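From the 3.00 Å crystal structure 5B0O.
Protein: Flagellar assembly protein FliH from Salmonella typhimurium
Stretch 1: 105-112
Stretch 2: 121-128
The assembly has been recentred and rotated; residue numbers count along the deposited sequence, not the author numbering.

Stretch 1 105-112: TLHHGGCK
Stretch 2, residues 121-128: DASVATRW

Two segments of one chain run antiparallel here, a turn followed by an extended segment, against the lead-in and first turn of a helix, and together they bury 445 Å². The register is set by two pairs: Lys112 opposite Asp121, a non-hydrogen-bonded antiparallel bridge, and Gly110 opposite Ser123, with the CA atoms of Gly110 and Ser123 4.3 Å apart. Between them, Cys111 and Ala122 exchange backbone hydrogen bonds, both weak: Cys111 N to Ala122 O at 3.4 Å, and Ala122 N to Cys111 O at 2.7 Å, short but bent to 124° at the hydrogen. Beyond this Ala122 (phi/psi -99/8) is no longer extended, and Ser123 (-57/141) leads into the helix that begins at Val124.

Val124 covers the most surface. Its CA-to-CB bond points toward stretch 1, and with chi1 m Val124 CG2 lies 3.2 Å from His107 CB, while Val124 CG1 is 4.0 Å from Gly109 O. The valine is received by a type II turn from His107 to Gly110, closed by a weak bond from Gly110 N to His107 O at 3.5 Å. His108 takes -55/140 and Gly109 87/15; at those angles a CB on Gly109 would jam against the preceding carbonyl, so the turn itself calls for glycine. Gly110, extended at -150/159, has a different constraint: an ideal CB on Gly110 would point toward stretch 2 and sit 2.9 Å from Val124 N, a clash. With no side chain there, Gly110 CA lies 3.5 Å from Ala122 O. The CA-to-CB bond of His107 (chi1 m, chi2 79°) also points toward stretch 2, and His107 ND1 is 4.1 Å from Ala125 CB, a looser contact between two exposed residues.

Lys112 is the next largest contributor. It is extended at -137/141, with chi1 m and the remaining chi angles t, and its side chain shares a face of the bridge with that of Asp121. The aliphatic part of Lys112 comes closest: its CG is a tight 3.1 Å from Asp121 OD1, and its CE is 3.6 Å from Ser123 CB. The charges attract at longer range: Lys112 NZ is 4.1 Å from Asp121 OD1, beyond a salt bridge.

Asp121 is engaged within its own stretch. With chi1 t and chi2 17°, Asp121 OD1 accepts from Ser123 N at 3.0 Å and from Ser123 OG at 2.7 Å, and Asp121 OD2 accepts from Thr126 OG1 at 2.6 Å. Ser123, chi1 p, is the N-cap: Ser123 OG accepts from Thr126 N at 3.2 Å, satisfying an amide in the first turn. The carboxylate thus ties the bridge residue to the helix start and holds the capping serine.

Cys111 (-155/166, chi1 p) points its CA-to-CB bond away from stretch 2, yet Cys111 SG lies 3.4 Å from Ala122 CB, a compact apolar contact beside the paired backbones. The rules are economical: bare glycine where chains approach, a branched residue packed against the turn, and a carboxylate bracing the helix cap.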

ATOM      1  N   THR E 105     -27.128 -27.646  -1.484  1.00 50.99           N
ATOM      2  CA  THR E 105     -26.644 -26.270  -1.501  1.00 50.33           C
ATOM      3  C   THR E 105     -25.599 -25.994  -2.573  1.00 46.36           C
ATOM      4  O   THR E 105     -25.085 -24.888  -2.671  1.00 45.69           O
ATOM      5  CB  THR E 105     -26.084 -25.864  -0.137  1.00 43.20           C
ATOM      6  OG1 THR E 105     -24.769 -26.404   0.015  1.00 48.03           O
ATOM      7  CG2 THR E 105     -26.971 -26.390   0.964  1.00 46.08           C
ATOM      8  N   LEU E 106     -25.270 -26.995  -3.372  1.00 48.03           N
ATOM      9  CA  LEU E 106     -24.363 -26.749  -4.481  1.00 49.53           C
ATOM     10  C   LEU E 106     -25.188 -26.357  -5.694  1.00 45.92           C
ATOM     11  O   LEU E 106     -26.252 -26.917  -5.938  1.00 50.07           O
ATOM     12  CB  LEU E 106     -23.478 -27.970  -4.775  1.00 45.27           C
ATOM     13  CG  LEU E 106     -22.603 -28.488  -3.625  1.00 44.00           C
ATOM     14  CD1 LEU E 106     -21.828 -29.725  -4.036  1.00 39.22           C
ATOM     15  CD2 LEU E 106     -21.652 -27.414  -3.112  1.00 37.11           C
ATOM     16  N   HIS E 107     -24.720 -25.369  -6.438  1.00 40.22           N
ATOM     17  CA  HIS E 107     -25.395 -24.994  -7.666  1.00 44.37           C
ATOM     18  C   HIS E 107     -24.998 -25.946  -8.785  1.00 47.12           C
ATOM     19  O   HIS E 107     -23.936 -26.566  -8.739  1.00 53.17           O
ATOM     20  CB  HIS E 107     -25.080 -23.551  -8.047  1.00 48.99           C
ATOM     21  CG  HIS E 107     -25.383 -22.560  -6.966  1.00 47.38           C
ATOM     22  ND1 HIS E 107     -24.543 -22.354  -5.889  1.00 51.30           N
ATOM     23  CD2 HIS E 107     -26.423 -21.718  -6.794  1.00 49.31           C
ATOM     24  CE1 HIS E 107     -25.058 -21.429  -5.105  1.00 44.75           C
ATOM     25  NE2 HIS E 107     -26.201 -21.023  -5.628  1.00 54.13           N
ATOM     26  N   HIS E 108     -25.872 -26.069  -9.776  1.00 53.68           N
ATOM     27  CA  HIS E 108     -25.642 -26.940 -10.921  1.00 56.36           C
ATOM     28  C   HIS E 108     -24.318 -26.611 -11.604  1.00 49.46           C
ATOM     29  O   HIS E 108     -23.962 -25.448 -11.732  1.00 53.73           O
ATOM     30  CB  HIS E 108     -26.782 -26.784 -11.934  1.00 69.75           C
ATOM     31  CG  HIS E 108     -28.146 -27.011 -11.361  1.00 70.63           C
ATOM     32  ND1 HIS E 108     -28.643 -26.285 -10.300  1.00 70.99           N
ATOM     33  CD2 HIS E 108     -29.130 -27.872 -11.719  1.00 72.42           C
ATOM     34  CE1 HIS E 108     -29.868 -26.695 -10.022  1.00 73.37           C
ATOM     35  NE2 HIS E 108     -30.185 -27.659 -10.870  1.00 72.21           N
ATOM     36  N   GLY E 109     -23.585 -27.634 -12.035  1.00 54.81           N
ATOM     37  CA  GLY E 109     -22.372 -27.424 -12.809  1.00 50.94           C
ATOM     38  C   GLY E 109     -21.139 -27.238 -11.949  1.00 46.40           C
ATOM     39  O   GLY E 109     -20.090 -26.810 -12.432  1.00 56.11           O
ATOM     40  N   GLY E 110     -21.267 -27.590 -10.673  1.00 45.18           N
ATOM     41  CA  GLY E 110     -20.198 -27.419  -9.704  1.00 48.07           C
ATOM     42  C   GLY E 110     -20.254 -28.477  -8.620  1.00 43.29           C
ATOM     43  O   GLY E 110     -21.301 -29.084  -8.396  1.00 40.34           O
ATOM     44  N   CYS E 111     -19.130 -28.691  -7.944  1.00 38.92           N
ATOM     45  CA  CYS E 111     -19.004 -29.800  -7.008  1.00 35.96           C
ATOM     46  C   CYS E 111     -17.956 -29.536  -5.937  1.00 38.54           C
ATOM     47  O   CYS E 111     -17.166 -28.597  -6.034  1.00 35.72           O
ATOM     48  CB  CYS E 111     -18.611 -31.055  -7.765  1.00 31.47           C
ATOM     49  SG  CYS E 111     -17.010 -30.884  -8.556  1.00 29.57           S
ATOM     50  N   LYS E 112     -17.972 -30.356  -4.895  1.00 38.71           N
ATOM     51  CA  LYS E 112     -16.908 -30.338  -3.904  1.00 43.95           C
ATOM     52  C   LYS E 112     -16.532 -31.763  -3.536  1.00 39.89           C
ATOM     53  O   LYS E 112     -17.397 -32.626  -3.433  1.00 37.52           O
ATOM     54  CB  LYS E 112     -17.327 -29.580  -2.639  1.00 44.34           C
ATOM     55  CG  LYS E 112     -17.602 -28.098  -2.826  1.00 39.85           C
ATOM     56  CD  LYS E 112     -17.865 -27.433  -1.480  1.00 41.26           C
ATOM     57  CE  LYS E 112     -18.557 -26.091  -1.645  1.00 42.68           C
ATOM     58  NZ  LYS E 112     -18.478 -25.287  -0.400  1.00 42.42           N
ATOM     59  N   ASP E 121     -12.588 -27.663  -3.888  1.00 33.20           N
ATOM     60  CA  ASP E 121     -13.855 -26.965  -4.035  1.00 33.09           C
ATOM     61  C   ASP E 121     -14.047 -26.469  -5.453  1.00 36.21           C
ATOM     62  O   ASP E 121     -13.485 -25.451  -5.847  1.00 35.79           O
ATOM     63  CB  ASP E 121     -13.903 -25.786  -3.064  1.00 31.76           C
ATOM     64  CG  ASP E 121     -15.183 -24.990  -3.172  1.00 32.86           C
ATOM     65  OD1 ASP E 121     -16.169 -25.492  -3.741  1.00 35.24           O
ATOM     66  OD2 ASP E 121     -15.210 -23.852  -2.673  1.00 40.32           O
ATOM     67  N   ALA E 122     -14.889 -27.189  -6.192  1.00 38.06           N
ATOM     68  CA  ALA E 122     -15.279 -26.834  -7.553  1.00 33.46           C
ATOM     69  C   ALA E 122     -16.642 -26.132  -7.650  1.00 31.48           C
ATOM     70  O   ALA E 122     -17.188 -25.986  -8.737  1.00 40.90           O
ATOM     71  CB  ALA E 122     -15.205 -28.029  -8.466  1.00 38.98           C
ATOM     72  N   SER E 123     -17.220 -25.776  -6.508  1.00 32.77           N
ATOM     73  CA  SER E 123     -18.506 -25.071  -6.463  1.00 38.76           C
ATOM     74  C   SER E 123     -18.505 -23.761  -7.255  1.00 37.44           C
ATOM     75  O   SER E 123     -17.523 -23.025  -7.241  1.00 36.89           O
ATOM     76  CB  SER E 123     -18.897 -24.784  -5.010  1.00 37.63           C
ATOM     77  OG  SER E 123     -18.075 -23.779  -4.437  1.00 28.86           O
ATOM     78  N   VAL E 124     -19.606 -23.470  -7.946  1.00 35.62           N
ATOM     79  CA  VAL E 124     -19.737 -22.192  -8.649  1.00 40.04           C
ATOM     80  C   VAL E 124     -19.939 -21.065  -7.650  1.00 36.43           C
ATOM     81  O   VAL E 124     -19.819 -19.895  -7.990  1.00 34.68           O
ATOM     82  CB  VAL E 124     -20.907 -22.166  -9.677  1.00 40.71           C
ATOM     83  CG1 VAL E 124     -20.690 -23.191 -10.784  1.00 42.39           C
ATOM     84  CG2 VAL E 124     -22.239 -22.381  -8.987  1.00 33.46           C
ATOM     85  N   ALA E 125     -20.258 -21.433  -6.416  1.00 39.30           N
ATOM     86  CA  ALA E 125     -20.457 -20.466  -5.349  1.00 35.23           C
ATOM     87  C   ALA E 125     -19.138 -19.780  -5.014  1.00 39.21           C
ATOM     88  O   ALA E 125     -19.079 -18.566  -4.830  1.00 38.79           O
ATOM     89  CB  ALA E 125     -21.014 -21.164  -4.123  1.00 37.22           C
ATOM     90  N   THR E 126     -18.082 -20.575  -4.915  1.00 36.85           N
ATOM     91  CA  THR E 126     -16.767 -20.049  -4.605  1.00 29.56           C
ATOM     92  C   THR E 126     -16.145 -19.390  -5.833  1.00 31.19           C
ATOM     93  O   THR E 126     -15.436 -18.401  -5.710  1.00 37.48           O
ATOM     94  CB  THR E 126     -15.870 -21.140  -4.005  1.00 36.22           C
ATOM     95  OG1 THR E 126     -16.364 -21.482  -2.704  1.00 44.44           O
ATOM     96  CG2 THR E 126     -14.445 -20.665  -3.871  1.00 29.36           C
ATOM     97  N   ARG E 127     -16.439 -19.903  -7.022  1.00 34.50           N
ATOM     98  CA  ARG E 127     -15.954 -19.258  -8.243  1.00 34.93           C
ATOM     99  C   ARG E 127     -16.537 -17.859  -8.434  1.00 34.51           C
ATOM    100  O   ARG E 127     -15.934 -17.025  -9.099  1.00 33.18           O
ATOM    101  CB  ARG E 127     -16.264 -20.105  -9.467  1.00 28.57           C
ATOM    102  CG  ARG E 127     -15.790 -21.528  -9.378  1.00 29.35           C
ATOM    103  CD  ARG E 127     -16.287 -22.281 -10.587  1.00 38.21           C
ATOM    104  NE  ARG E 127     -15.714 -23.613 -10.704  1.00 35.05           N
ATOM    105  CZ  ARG E 127     -16.140 -24.519 -11.573  1.00 42.22           C
ATOM    106  NH1 ARG E 127     -17.147 -24.229 -12.385  1.00 39.13           N
ATOM    107  NH2 ARG E 127     -15.570 -25.716 -11.625  1.00 45.14           N
ATOM    108  N   TRP E 128     -17.717 -17.614  -7.865  1.00 30.92           N
ATOM    109  CA  TRP E 128     -18.344 -16.301  -7.924  1.00 33.60           C
ATOM    110  C   TRP E 128     -17.580 -15.342  -7.028  1.00 39.87           C
ATOM    111  O   TRP E 128     -17.283 -14.210  -7.412  1.00 40.33           O
ATOM    112  CB  TRP E 128     -19.798 -16.377  -7.459  1.00 30.37           C
ATOM    113  CG  TRP E 128     -20.553 -15.080  -7.575  1.00 32.29           C
ATOM    114  CD1 TRP E 128     -20.989 -14.294  -6.557  1.00 41.44           C
ATOM    115  CD2 TRP E 128     -20.961 -14.431  -8.783  1.00 33.38           C
ATOM    116  NE1 TRP E 128     -21.646 -13.192  -7.051  1.00 38.94           N
ATOM    117  CE2 TRP E 128     -21.641 -13.254  -8.418  1.00 34.51           C
ATOM    118  CE3 TRP E 128     -20.817 -14.733 -10.138  1.00 33.21           C
ATOM    119  CZ2 TRP E 128     -22.174 -12.379  -9.362  1.00 39.88           C
ATOM    120  CZ3 TRP E 128     -21.344 -13.864 -11.072  1.00 33.77           C
ATOM    121  CH2 TRP E 128     -22.014 -12.701 -10.682  1.00 35.32           C
TER